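Local coordinates for protein cellulose 1,4-beta-cellobiosidase (Thermobifida fusca, PDB 4JJJ) that probably releases cellobiose from cellulose chains, here as the glycoside hydrolase family 48 part of a longer cellulose-degrading enzyme, at residues A[147-152]-A[170-175]; A[461-466]-A[495-500]; A[272-277]-A[289-294]; A[229-234]-A[328-333]. The protein carries 1 engineered substitution. One frame throughout, in Å; residues are numbered along the deposited sequence.

Interaction 1 (A[147-152]-A[170-175]); sequences HWLLDV and AYINTY. With BGC (beta-D-glucopyranose), chain D; BGC (beta-D-glucopyranose), chain B.
L150 pairs with Y171 and D151 with A170 in antiparallel register, the two short strands approaching to 4.7 Å between their axes and the D151–A170 pair being the hydrogen-bonded one. Beside this pairing, L150 CD2 lies over one face of the Y171 ring, 3.9 Å from its centroid, while H147 CB meets the edge of that ring. H147 has CG anti to the backbone N (chi1 175°), and its NE2 gives an almost straight 2.7 Å bond to I172 O, which lies in the imidazole plane. W148 shows how one residue can serve protein and sugar together. Its NE1 donates to N173 OD1 (2.9 Å), an atom that also accepts from O2 of the chain B glucose, while N173 ND2 donates to O3 of that sugar. One indole face carries C5 of the chain D glucose, 3.5 Å above the plane, the face-on approach of sugar to indole usual in cellulase binding clefts; L149 CB covers the other. An alanine in place of W148 would probably strip the chain D glucose of this platform and leave N173 OD1 without its indole donor. Strands 149-151 and 170-173 form the middle of a four-stranded antiparallel sheet, between strands 47-49 and 189-190.

Interaction 2 (A[461-466]-A[495-500]); sequences QNFQVP and YSQDVG. With BGC (beta-D-glucopyranose), chain C; GLC (alpha-D-glucopyranose), chain E.
V465 and S496 form the antiparallel hydrogen-bonded pair, with V465 N to S496 O at 2.9 Å and S496 N to V465 O at 2.8 Å. Side-chain bonds continue the join where the strand pairing ends. Q497 NE2 bridges two carbonyls, reaching Q461 O at 3.2 Å and F463 O at 3.1 Å, both close to its amide plane, the latter on a lone pair. In a CH-pi contact, Q497 CG sits over one face of the F463 ring, 4.2 Å from its centroid; F463 CG stands between its backbone N and carbonyl carbon (chi1 80°), with the ring under Q497. A water links P466 O to S496 OG, and the same OG accepts from D498 N in an ST turn. D498, the N-cap of helix 499-516, accepts from V501 N at OD1. Its OD2 lies close to O6 of the bound glucose, 2.7 Å in the beta form and 2.8 Å in the alpha form modelled at the same place, in the glycan pocket. Q461, at the far end, belongs to a zinc site with H535. The contact lies at the open end of the two-stranded hairpin 465-473/488-496, and F463 and V465 pack from it onto helices 499-516 and 519-533.

Interaction 3 (A[272-277]-A[289-294]); sequences FKKIGN and GKDSAH
K274 and D291 are brought together, crossing at about a right angle, by two torsions: D291 CG stands between its backbone N and carbonyl carbon (chi1 69°), and the otherwise extended lysine turns at its last bond (chi4 77°) to place NZ beside the carboxylate. The resulting salt bridge, K274 NZ to D291 OD2, is long at 3.8 Å; a water lies close to both groups, its link to NZ weak. The firmer link is in the backbone, where I275 N donates to D291 O at 2.9 Å with an N-H...O angle of 174°. D291 O also accepts from a water that donates to I275 O, so that I275 is held at both its N-H and, through the water, its carbonyl. S292 tucks its CB against K273 O at 3.1 Å, and S292 OG meets the edge of the F272 ring at CD1, 3.7 Å away. I275 works from the other flank: CG1 touches A293 O at 3.5 Å, while CD1 rests on H294 CB at 3.9 Å and near the edge of the imidazole. Two segments of the long connection between helix 250-263 and strand 302-306 meet here, and the excursion between them holds the C278–C284 disulfide. Beyond the pair, D291 OD1 accepts from Q288 N, H294 NE2 binds S319 O, and I275 touches M398 of strand 398-401. As an example of loop-to-loop docking, the chemistry suggests that, between the two segments, the backbone bond and the packing of carbon against carbonyl dominate, whereas the K274–D291 pair is likely to add only a modest attraction.

Interaction 4 (A[229-234]-A[328-333]); sequences AVQVMF and NVLAAY
Q231, L330 and F234 make most of the contact where two helices meet, and N328 supplies its hydrogen bond. Q231 CG is anti to the backbone N (chi1 173°) and the chain beyond extended, carrying the amide to N328. N328 ND2 donates to Q231 OE1 at 3.1 Å, a fairly straight bond (166°) from above the glutamine carbonyl plane, the two amides standing almost perpendicular. L330 CD1 packs beside it, touching Q231 CG at 3.7 Å and F234 CD2 at 3.8 Å. F234 CE1 reaches the edge of the Y333 ring at CE2, 4.0 Å away, and V230 CG1 meets A331 CB. One step outward, N328 is fixed by its own helix: as N-cap of 329-337 it accepts from A331 N at OD1 (2.9 Å). An alanine at N328 would probably leave A331 N without its cap and Q231 OE1 without this donor. Q359 OE1 receives N328 N, and Q231 NE2 is held by Q427 OE1 of helix 416-432. The segment axes pass 8.5 Å apart at 63°, and V232 and A332 turn from the contact toward helices 50-67 and 348-365. Such layered helix packing belongs to the (alpha/alpha)6 barrel of this glycoside hydrolase family.

Interactions 1 and 2 both touch bound sugar, but at different glycan sites: their centres lie about 30 Å apart, their nearest atoms about 15 Å. Interaction 4 is buried in the helical barrel, and its N328 side chain is about 6 Å from that of N224, an engineered residue at the position predicted to hold the nucleophile. Interaction 3 is nested along the chain inside the loop that interaction 4 closes, with nearest atoms about 11 Å apart, and its F272 side chain comes within about 9 Å of a bound glucose. Interactions 2 and 3, about 41 Å apart between centres, lie on opposite sides of the chain's centre. All four belong to one family 48 domain.

Interaction 1 (A[147-152]-A[170-175])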
# COMPACT_ATOMS: atom_id res chain seq x y z
N HIS A 147 4.95 -6.20 -7.81
CA HIS A 147 5.11 -6.85 -6.52
C HIS A 147 5.41 -5.78 -5.46
O HIS A 147 5.89 -4.70 -5.75
CB HIS A 147 6.23 -7.87 -6.58
CG HIS A 147 6.54 -8.51 -5.26
ND1 HIS A 147 5.67 -9.32 -4.58
CD2 HIS A 147 7.64 -8.39 -4.46
CE1 HIS A 147 6.19 -9.69 -3.44
NE2 HIS A 147 7.39 -9.17 -3.34
N TRP A 148 5.08 -6.06 -4.19
CA TRP A 148 5.04 -4.94 -3.24
C TRP A 148 6.38 -4.53 -2.63
O TRP A 148 6.47 -3.39 -2.15
CB TRP A 148 4.00 -5.20 -2.12
CG TRP A 148 4.52 -5.87 -0.87
CD1 TRP A 148 4.72 -7.22 -0.62
CD2 TRP A 148 4.90 -5.20 0.35
NE1 TRP A 148 5.17 -7.37 0.64
CE2 TRP A 148 5.32 -6.18 1.27
CE3 TRP A 148 4.95 -3.85 0.75
CZ2 TRP A 148 5.70 -5.86 2.57
CZ3 TRP A 148 5.33 -3.53 2.07
CH2 TRP A 148 5.70 -4.54 2.96
N LEU A 149 7.31 -5.45 -2.56
CA LEU A 149 8.52 -5.27 -1.69
C LEU A 149 9.75 -5.87 -2.36
O LEU A 149 9.77 -7.05 -2.85
CB LEU A 149 8.39 -6.05 -0.38
CG LEU A 149 9.36 -5.75 0.74
CD1 LEU A 149 9.33 -4.34 1.25
CD2 LEU A 149 9.18 -6.81 1.78
N LEU A 150 10.79 -5.03 -2.46
CA LEU A 150 12.15 -5.42 -2.91
C LEU A 150 13.15 -5.16 -1.84
O LEU A 150 12.95 -4.30 -0.97
CB LEU A 150 12.58 -4.64 -4.13
CG LEU A 150 11.70 -4.75 -5.39
CD1 LEU A 150 12.18 -3.72 -6.41
CD2 LEU A 150 11.76 -6.14 -6.01
N ASP A 151 14.27 -5.87 -1.92
CA ASP A 151 15.44 -5.60 -1.12
C ASP A 151 16.51 -4.98 -2.04
O ASP A 151 17.11 -5.71 -2.76
CB ASP A 151 15.93 -6.88 -0.47
CG ASP A 151 17.13 -6.71 0.40
OD1 ASP A 151 17.67 -5.58 0.60
OD2 ASP A 151 17.48 -7.73 1.13
N VAL A 152 16.59 -3.66 -2.05
CA VAL A 152 17.38 -2.93 -3.07
C VAL A 152 18.93 -3.16 -2.94
O VAL A 152 19.56 -3.33 -3.94
CB VAL A 152 17.02 -1.45 -3.03
CG1 VAL A 152 17.79 -0.73 -4.19
CG2 VAL A 152 15.55 -1.23 -3.24
N ALA A 170 16.28 -7.73 -4.84
CA ALA A 170 15.66 -9.04 -4.65
C ALA A 170 14.14 -8.95 -4.43
O ALA A 170 13.71 -8.08 -3.65
CB ALA A 170 16.27 -9.77 -3.51
N TYR A 171 13.38 -9.86 -5.00
CA TYR A 171 11.93 -9.93 -4.68
C TYR A 171 11.78 -10.67 -3.41
O TYR A 171 12.16 -11.84 -3.32
CB TYR A 171 11.19 -10.66 -5.84
CG TYR A 171 10.98 -9.88 -7.08
CD1 TYR A 171 11.92 -9.92 -8.14
CD2 TYR A 171 9.83 -9.13 -7.31
CE1 TYR A 171 11.69 -9.21 -9.34
CE2 TYR A 171 9.61 -8.42 -8.47
CZ TYR A 171 10.54 -8.46 -9.51
OH TYR A 171 10.30 -7.76 -10.71
N ILE A 172 11.19 -10.05 -2.37
CA ILE A 172 11.06 -10.64 -1.09
C ILE A 172 9.65 -10.39 -0.55
O ILE A 172 8.90 -9.57 -1.09
CB ILE A 172 12.09 -10.03 -0.08
CG1 ILE A 172 12.09 -8.52 -0.02
CG2 ILE A 172 13.49 -10.51 -0.51
CD1 ILE A 172 12.70 -8.02 1.28
N ASN A 173 9.30 -11.05 0.54
CA ASN A 173 8.04 -10.82 1.21
C ASN A 173 8.24 -11.06 2.68
O ASN A 173 9.30 -11.59 3.10
CB ASN A 173 6.92 -11.66 0.58
CG ASN A 173 5.56 -11.23 0.94
OD1 ASN A 173 5.28 -10.13 1.38
ND2 ASN A 173 4.63 -12.16 0.71
N THR A 174 7.32 -10.57 3.47
CA THR A 174 7.38 -10.64 4.93
C THR A 174 6.01 -11.14 5.45
O THR A 174 5.90 -12.31 5.81
CB THR A 174 7.76 -9.31 5.52
OG1 THR A 174 6.79 -8.32 5.05
CG2 THR A 174 9.19 -8.87 5.14
N TYR A 175 4.98 -10.31 5.47
CA TYR A 175 3.69 -10.74 6.02
C TYR A 175 3.16 -11.99 5.38
O TYR A 175 3.00 -12.07 4.16
CB TYR A 175 2.68 -9.57 5.86
CG TYR A 175 3.17 -8.29 6.43
CD1 TYR A 175 3.14 -8.08 7.76
CD2 TYR A 175 3.67 -7.33 5.60
CE1 TYR A 175 3.72 -6.94 8.33
CE2 TYR A 175 4.24 -6.16 6.10
CZ TYR A 175 4.22 -5.94 7.45
OH TYR A 175 4.71 -4.81 8.08
C2 BGC D . 0.84 -4.24 3.53
C3 BGC D . 1.12 -5.74 3.66
C4 BGC D . 0.81 -6.41 2.36
C5 BGC D . 1.53 -5.83 1.18
C6 BGC D . 1.19 -6.48 -0.16
C1 BGC D . 1.51 -3.76 2.27
O1 BGC D . 1.19 -2.37 2.07
O2 BGC D . 1.27 -3.47 4.67
O3 BGC D . 0.22 -6.23 4.69
O4 BGC D . 1.42 -7.73 2.55
O5 BGC D . 1.15 -4.44 1.09
O6 BGC D . -0.25 -6.42 -0.35
C2 BGC B . 1.63 -10.02 1.68
C3 BGC B . 0.82 -11.20 1.28
C4 BGC B . -0.23 -11.59 2.33
C5 BGC B . -1.00 -10.29 2.68
C6 BGC B . -2.09 -10.62 3.68
C1 BGC B . 0.71 -8.87 2.05
O2 BGC B . 2.53 -9.66 0.67
O3 BGC B . 1.72 -12.21 1.00
O4 BGC B . -1.23 -12.49 1.76
O5 BGC B . -0.15 -9.23 3.12
O6 BGC B . -1.44 -10.78 4.96

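Interaction 2 (A[461-466]-A[495-500])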
# COMPACT_ATOMS: atom_id res chain seq x y z
N GLN A 461 6.82 26.75 12.98
CA GLN A 461 7.82 25.99 13.65
C GLN A 461 7.28 24.79 14.39
O GLN A 461 7.90 23.73 14.38
CB GLN A 461 8.73 26.87 14.55
CG GLN A 461 9.81 27.52 13.71
CD GLN A 461 10.79 26.44 13.17
OE1 GLN A 461 11.02 25.40 13.82
NE2 GLN A 461 11.28 26.63 11.93
N ASN A 462 6.21 25.01 15.13
CA ASN A 462 5.67 23.95 15.99
C ASN A 462 4.28 23.55 15.49
O ASN A 462 3.34 23.32 16.25
CB ASN A 462 5.56 24.52 17.42
CG ASN A 462 6.92 24.92 17.98
OD1 ASN A 462 7.87 24.24 17.76
ND2 ASN A 462 6.95 25.99 18.70
N PHE A 463 4.13 23.46 14.15
CA PHE A 463 2.83 23.03 13.64
C PHE A 463 2.54 21.60 14.09
O PHE A 463 3.47 20.86 14.43
CB PHE A 463 2.89 23.04 12.08
CG PHE A 463 3.56 21.85 11.43
CD1 PHE A 463 2.85 20.76 11.02
CD2 PHE A 463 4.97 21.83 11.30
CE1 PHE A 463 3.49 19.75 10.44
CE2 PHE A 463 5.61 20.75 10.68
CZ PHE A 463 4.84 19.72 10.28
N GLN A 464 1.28 21.21 13.98
CA GLN A 464 0.90 19.84 14.35
C GLN A 464 -0.26 19.38 13.47
O GLN A 464 -1.20 20.15 13.23
CB GLN A 464 0.40 19.79 15.82
CG GLN A 464 1.43 20.22 16.90
CD GLN A 464 2.21 19.02 17.28
OE1 GLN A 464 1.76 18.21 18.12
NE2 GLN A 464 3.21 18.73 16.54
N VAL A 465 -0.21 18.13 13.03
CA VAL A 465 -1.30 17.51 12.32
C VAL A 465 -1.70 16.23 13.05
O VAL A 465 -0.89 15.67 13.85
CB VAL A 465 -0.88 17.15 10.85
CG1 VAL A 465 -0.49 18.47 10.12
CG2 VAL A 465 0.29 16.18 10.81
N PRO A 466 -2.91 15.74 12.81
CA PRO A 466 -3.31 14.45 13.43
C PRO A 466 -2.41 13.29 13.09
O PRO A 466 -1.91 13.19 12.00
CB PRO A 466 -4.76 14.26 12.98
CG PRO A 466 -5.18 15.67 12.60
CD PRO A 466 -3.99 16.32 12.03
N TYR A 495 -0.86 13.65 17.89
CA TYR A 495 -0.47 14.60 16.84
C TYR A 495 0.99 14.42 16.52
O TYR A 495 1.72 13.83 17.27
CB TYR A 495 -0.79 16.07 17.25
CG TYR A 495 -2.24 16.27 17.54
CD1 TYR A 495 -3.12 16.78 16.59
CD2 TYR A 495 -2.79 15.92 18.82
CE1 TYR A 495 -4.47 16.96 16.88
CE2 TYR A 495 -4.16 16.08 19.08
CZ TYR A 495 -4.97 16.63 18.07
OH TYR A 495 -6.33 16.82 18.29
N SER A 496 1.41 14.89 15.34
CA SER A 496 2.81 14.78 14.89
C SER A 496 3.16 15.97 14.00
O SER A 496 2.34 16.81 13.70
CB SER A 496 2.98 13.50 14.10
OG SER A 496 2.60 13.73 12.81
N GLN A 497 4.41 15.94 13.55
CA GLN A 497 4.90 16.78 12.47
C GLN A 497 5.27 15.94 11.18
O GLN A 497 6.19 16.27 10.44
CB GLN A 497 6.12 17.57 12.95
CG GLN A 497 5.75 18.59 14.04
CD GLN A 497 6.86 19.57 14.25
OE1 GLN A 497 8.02 19.19 14.37
NE2 GLN A 497 6.52 20.84 14.33
N ASP A 498 4.57 14.85 11.00
CA ASP A 498 4.88 13.94 9.89
C ASP A 498 4.73 14.73 8.60
O ASP A 498 3.66 15.14 8.27
CB ASP A 498 3.95 12.75 9.98
CG ASP A 498 4.18 11.75 8.95
OD1 ASP A 498 4.36 12.10 7.77
OD2 ASP A 498 4.05 10.51 9.25
N VAL A 499 5.83 14.81 7.88
CA VAL A 499 5.86 15.76 6.74
C VAL A 499 5.07 15.19 5.55
O VAL A 499 4.58 15.97 4.73
CB VAL A 499 7.27 16.21 6.35
CG1 VAL A 499 7.92 16.93 7.56
CG2 VAL A 499 8.13 15.04 5.87
N GLY A 500 5.03 13.87 5.45
CA GLY A 500 4.30 13.19 4.37
C GLY A 500 2.80 13.44 4.55
O GLY A 500 2.05 13.81 3.62
C2 BGC C . 2.80 5.66 11.10
C3 BGC C . 3.26 4.70 10.01
C4 BGC C . 3.89 5.48 8.83
C5 BGC C . 4.90 6.57 9.23
C6 BGC C . 5.25 7.53 8.09
C1 BGC C . 3.88 6.65 11.44
O1 BGC C . 3.31 7.57 12.44
O2 BGC C . 2.45 4.79 12.22
O3 BGC C . 2.17 3.91 9.53
O4 BGC C . 4.56 4.61 7.92
O5 BGC C . 4.37 7.37 10.28
O6 BGC C . 4.15 8.30 7.67
C1 GLC E . 4.34 6.73 11.46
C2 GLC E . 3.29 5.71 11.26
C3 GLC E . 3.69 4.72 10.13
C4 GLC E . 4.01 5.49 8.83
C5 GLC E . 5.03 6.57 9.20
C6 GLC E . 5.40 7.51 8.09
O1 GLC E . 5.41 5.96 11.84
O2 GLC E . 3.21 4.86 12.49
O3 GLC E . 2.71 3.72 9.94
O4 GLC E . 4.63 4.59 7.89
O5 GLC E . 4.51 7.41 10.23
O6 GLC E . 4.27 8.22 7.72
O HOH W 1 2.60 16.14 19.58
O HOH W 2 0.75 12.43 11.38

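Interaction 3 (A[272-277]-A[289-294])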
# COMPACT_ATOMS: atom_id res chain seq x y z
N PHE A 272 -12.55 -16.18 -4.66
CA PHE A 272 -13.59 -15.98 -5.61
C PHE A 272 -14.95 -16.53 -5.09
O PHE A 272 -15.71 -17.04 -5.87
CB PHE A 272 -13.19 -16.58 -6.98
CG PHE A 272 -12.01 -15.87 -7.62
CD1 PHE A 272 -12.20 -14.71 -8.35
CD2 PHE A 272 -10.70 -16.37 -7.44
CE1 PHE A 272 -11.05 -14.05 -8.81
CE2 PHE A 272 -9.59 -15.72 -7.96
CZ PHE A 272 -9.78 -14.52 -8.61
N LYS A 273 -15.16 -16.41 -3.80
CA LYS A 273 -16.51 -16.71 -3.27
C LYS A 273 -17.49 -15.69 -3.70
O LYS A 273 -17.21 -14.49 -3.88
CB LYS A 273 -16.51 -16.67 -1.79
CG LYS A 273 -15.64 -17.64 -1.08
CD LYS A 273 -16.10 -19.04 -1.08
CE LYS A 273 -15.70 -19.76 0.22
NZ LYS A 273 -16.25 -21.15 0.06
N LYS A 274 -18.75 -16.10 -3.76
CA LYS A 274 -19.77 -15.13 -3.99
C LYS A 274 -19.78 -14.10 -2.86
O LYS A 274 -19.71 -14.43 -1.65
CB LYS A 274 -21.12 -15.82 -3.97
CG LYS A 274 -22.35 -14.94 -4.21
CD LYS A 274 -23.60 -15.86 -4.23
CE LYS A 274 -24.87 -15.09 -4.50
NZ LYS A 274 -25.03 -14.72 -5.94
N ILE A 275 -19.91 -12.84 -3.23
CA ILE A 275 -20.01 -11.80 -2.22
C ILE A 275 -21.33 -11.74 -1.52
O ILE A 275 -22.41 -11.78 -2.16
CB ILE A 275 -19.76 -10.39 -2.81
CG1 ILE A 275 -18.43 -10.34 -3.56
CG2 ILE A 275 -19.95 -9.35 -1.71
CD1 ILE A 275 -17.22 -10.50 -2.69
N GLY A 276 -21.28 -11.69 -0.21
CA GLY A 276 -22.44 -11.31 0.57
C GLY A 276 -22.88 -12.41 1.50
O GLY A 276 -23.12 -13.50 1.06
N ASN A 277 -22.99 -12.05 2.77
CA ASN A 277 -23.36 -12.99 3.86
C ASN A 277 -22.58 -14.30 3.71
O ASN A 277 -23.08 -15.42 3.79
CB ASN A 277 -24.86 -13.16 3.83
CG ASN A 277 -25.58 -11.80 4.01
OD1 ASN A 277 -25.32 -11.11 4.93
ND2 ASN A 277 -26.38 -11.39 3.03
N GLY A 289 -18.72 -16.12 -12.62
CA GLY A 289 -18.73 -14.84 -13.33
C GLY A 289 -18.28 -13.76 -12.35
O GLY A 289 -17.35 -13.99 -11.55
N LYS A 290 -18.96 -12.61 -12.35
CA LYS A 290 -18.57 -11.57 -11.44
C LYS A 290 -19.32 -11.52 -10.14
O LYS A 290 -19.26 -10.48 -9.48
CB LYS A 290 -18.72 -10.20 -12.15
CG LYS A 290 -18.12 -10.03 -13.58
CD LYS A 290 -16.75 -9.55 -13.53
CE LYS A 290 -15.85 -9.64 -14.79
NZ LYS A 290 -16.20 -8.52 -15.74
N ASP A 291 -19.96 -12.59 -9.69
CA ASP A 291 -20.66 -12.49 -8.44
C ASP A 291 -19.72 -12.53 -7.21
O ASP A 291 -20.14 -12.26 -6.10
CB ASP A 291 -21.80 -13.49 -8.30
CG ASP A 291 -21.38 -14.88 -8.18
OD1 ASP A 291 -20.20 -15.20 -8.00
OD2 ASP A 291 -22.33 -15.78 -8.32
N SER A 292 -18.44 -12.82 -7.49
CA SER A 292 -17.35 -12.79 -6.51
C SER A 292 -16.66 -11.39 -6.49
O SER A 292 -15.68 -11.24 -5.75
CB SER A 292 -16.30 -13.85 -6.80
OG SER A 292 -15.82 -13.76 -8.13
N ALA A 293 -17.16 -10.42 -7.26
CA ALA A 293 -16.61 -9.08 -7.20
C ALA A 293 -17.28 -8.21 -6.18
O ALA A 293 -18.48 -8.02 -6.23
CB ALA A 293 -16.65 -8.45 -8.57
N HIS A 294 -16.48 -7.61 -5.27
CA HIS A 294 -16.90 -6.55 -4.33
C HIS A 294 -16.64 -5.16 -4.93
O HIS A 294 -17.19 -4.20 -4.46
CB HIS A 294 -16.28 -6.72 -2.97
CG HIS A 294 -14.80 -6.88 -2.98
ND1 HIS A 294 -13.96 -5.87 -3.43
CD2 HIS A 294 -14.02 -7.92 -2.65
CE1 HIS A 294 -12.71 -6.30 -3.31
NE2 HIS A 294 -12.72 -7.54 -2.84
O HOH W 3 -24.73 -15.24 -8.81
O HOH W 4 -22.51 -11.34 -5.01

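Interaction 4 (A[229-234]-A[328-333])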
# COMPACT_ATOMS: atom_id res chain seq x y z
N ALA A 229 -0.27 4.76 -9.27
CA ALA A 229 0.45 4.80 -10.55
C ALA A 229 -0.52 5.15 -11.71
O ALA A 229 -0.23 5.99 -12.55
CB ALA A 229 1.11 3.50 -10.79
N VAL A 230 -1.72 4.60 -11.72
CA VAL A 230 -2.74 4.98 -12.67
C VAL A 230 -3.19 6.41 -12.48
O VAL A 230 -3.24 7.15 -13.43
CB VAL A 230 -3.99 4.05 -12.56
CG1 VAL A 230 -5.16 4.54 -13.46
CG2 VAL A 230 -3.62 2.59 -12.90
N GLN A 231 -3.46 6.85 -11.27
CA GLN A 231 -3.79 8.19 -10.99
C GLN A 231 -2.71 9.19 -11.48
O GLN A 231 -3.03 10.22 -12.05
CB GLN A 231 -3.95 8.33 -9.45
CG GLN A 231 -4.13 9.69 -8.95
CD GLN A 231 -4.00 9.80 -7.44
OE1 GLN A 231 -3.65 8.83 -6.80
NE2 GLN A 231 -4.34 10.98 -6.88
N VAL A 232 -1.46 8.84 -11.29
CA VAL A 232 -0.34 9.70 -11.76
C VAL A 232 -0.43 9.88 -13.27
O VAL A 232 -0.31 11.01 -13.80
CB VAL A 232 1.06 9.14 -11.39
CG1 VAL A 232 2.14 9.88 -12.16
CG2 VAL A 232 1.19 9.17 -9.90
N MET A 233 -0.78 8.79 -13.99
CA MET A 233 -0.80 8.87 -15.42
C MET A 233 -2.02 9.62 -15.90
O MET A 233 -1.99 10.23 -16.99
CB MET A 233 -0.66 7.49 -16.01
CG MET A 233 0.67 6.87 -15.80
SD MET A 233 2.11 7.92 -16.24
CE MET A 233 1.69 8.32 -17.79
N PHE A 234 -3.14 9.64 -15.19
CA PHE A 234 -4.24 10.58 -15.53
C PHE A 234 -3.71 12.00 -15.59
O PHE A 234 -3.90 12.79 -16.51
CB PHE A 234 -5.36 10.50 -14.52
CG PHE A 234 -6.32 11.61 -14.64
CD1 PHE A 234 -7.34 11.59 -15.58
CD2 PHE A 234 -6.24 12.69 -13.84
CE1 PHE A 234 -8.23 12.64 -15.72
CE2 PHE A 234 -7.10 13.73 -13.92
CZ PHE A 234 -8.11 13.75 -14.93
N ASN A 328 -9.44 4.73 -4.50
CA ASN A 328 -8.89 5.74 -5.37
C ASN A 328 -9.91 6.08 -6.41
O ASN A 328 -9.91 5.54 -7.52
CB ASN A 328 -7.57 5.29 -6.00
CG ASN A 328 -6.78 6.44 -6.54
OD1 ASN A 328 -7.34 7.37 -7.11
ND2 ASN A 328 -5.46 6.42 -6.33
N VAL A 329 -10.75 7.03 -5.99
CA VAL A 329 -11.87 7.36 -6.85
C VAL A 329 -11.37 8.12 -8.10
O VAL A 329 -12.09 8.16 -9.13
CB VAL A 329 -12.90 8.16 -6.10
CG1 VAL A 329 -13.52 7.24 -5.04
CG2 VAL A 329 -12.42 9.51 -5.59
N LEU A 330 -10.20 8.73 -8.02
CA LEU A 330 -9.63 9.43 -9.18
C LEU A 330 -9.13 8.44 -10.18
O LEU A 330 -9.49 8.55 -11.37
CB LEU A 330 -8.50 10.38 -8.67
CG LEU A 330 -7.84 11.36 -9.63
CD1 LEU A 330 -7.15 10.64 -10.79
CD2 LEU A 330 -8.86 12.37 -10.19
N ALA A 331 -8.40 7.44 -9.78
CA ALA A 331 -8.02 6.34 -10.65
C ALA A 331 -9.25 5.64 -11.26
O ALA A 331 -9.20 5.28 -12.45
CB ALA A 331 -7.12 5.37 -9.95
N ALA A 332 -10.29 5.42 -10.45
CA ALA A 332 -11.51 4.74 -10.95
C ALA A 332 -12.24 5.57 -12.00
O ALA A 332 -12.67 5.03 -13.05
CB ALA A 332 -12.40 4.32 -9.83
N TYR A 333 -12.25 6.88 -11.76
CA TYR A 333 -12.85 7.81 -12.74
C TYR A 333 -12.02 7.70 -13.99
O TYR A 333 -12.61 7.63 -15.12
CB TYR A 333 -12.73 9.25 -12.16
CG TYR A 333 -12.92 10.29 -13.25
CD1 TYR A 333 -14.17 10.56 -13.69
CD2 TYR A 333 -11.87 11.00 -13.70
CE1 TYR A 333 -14.37 11.57 -14.65
CE2 TYR A 333 -12.04 11.93 -14.71
CZ TYR A 333 -13.29 12.15 -15.14
OH TYR A 333 -13.48 13.16 -16.13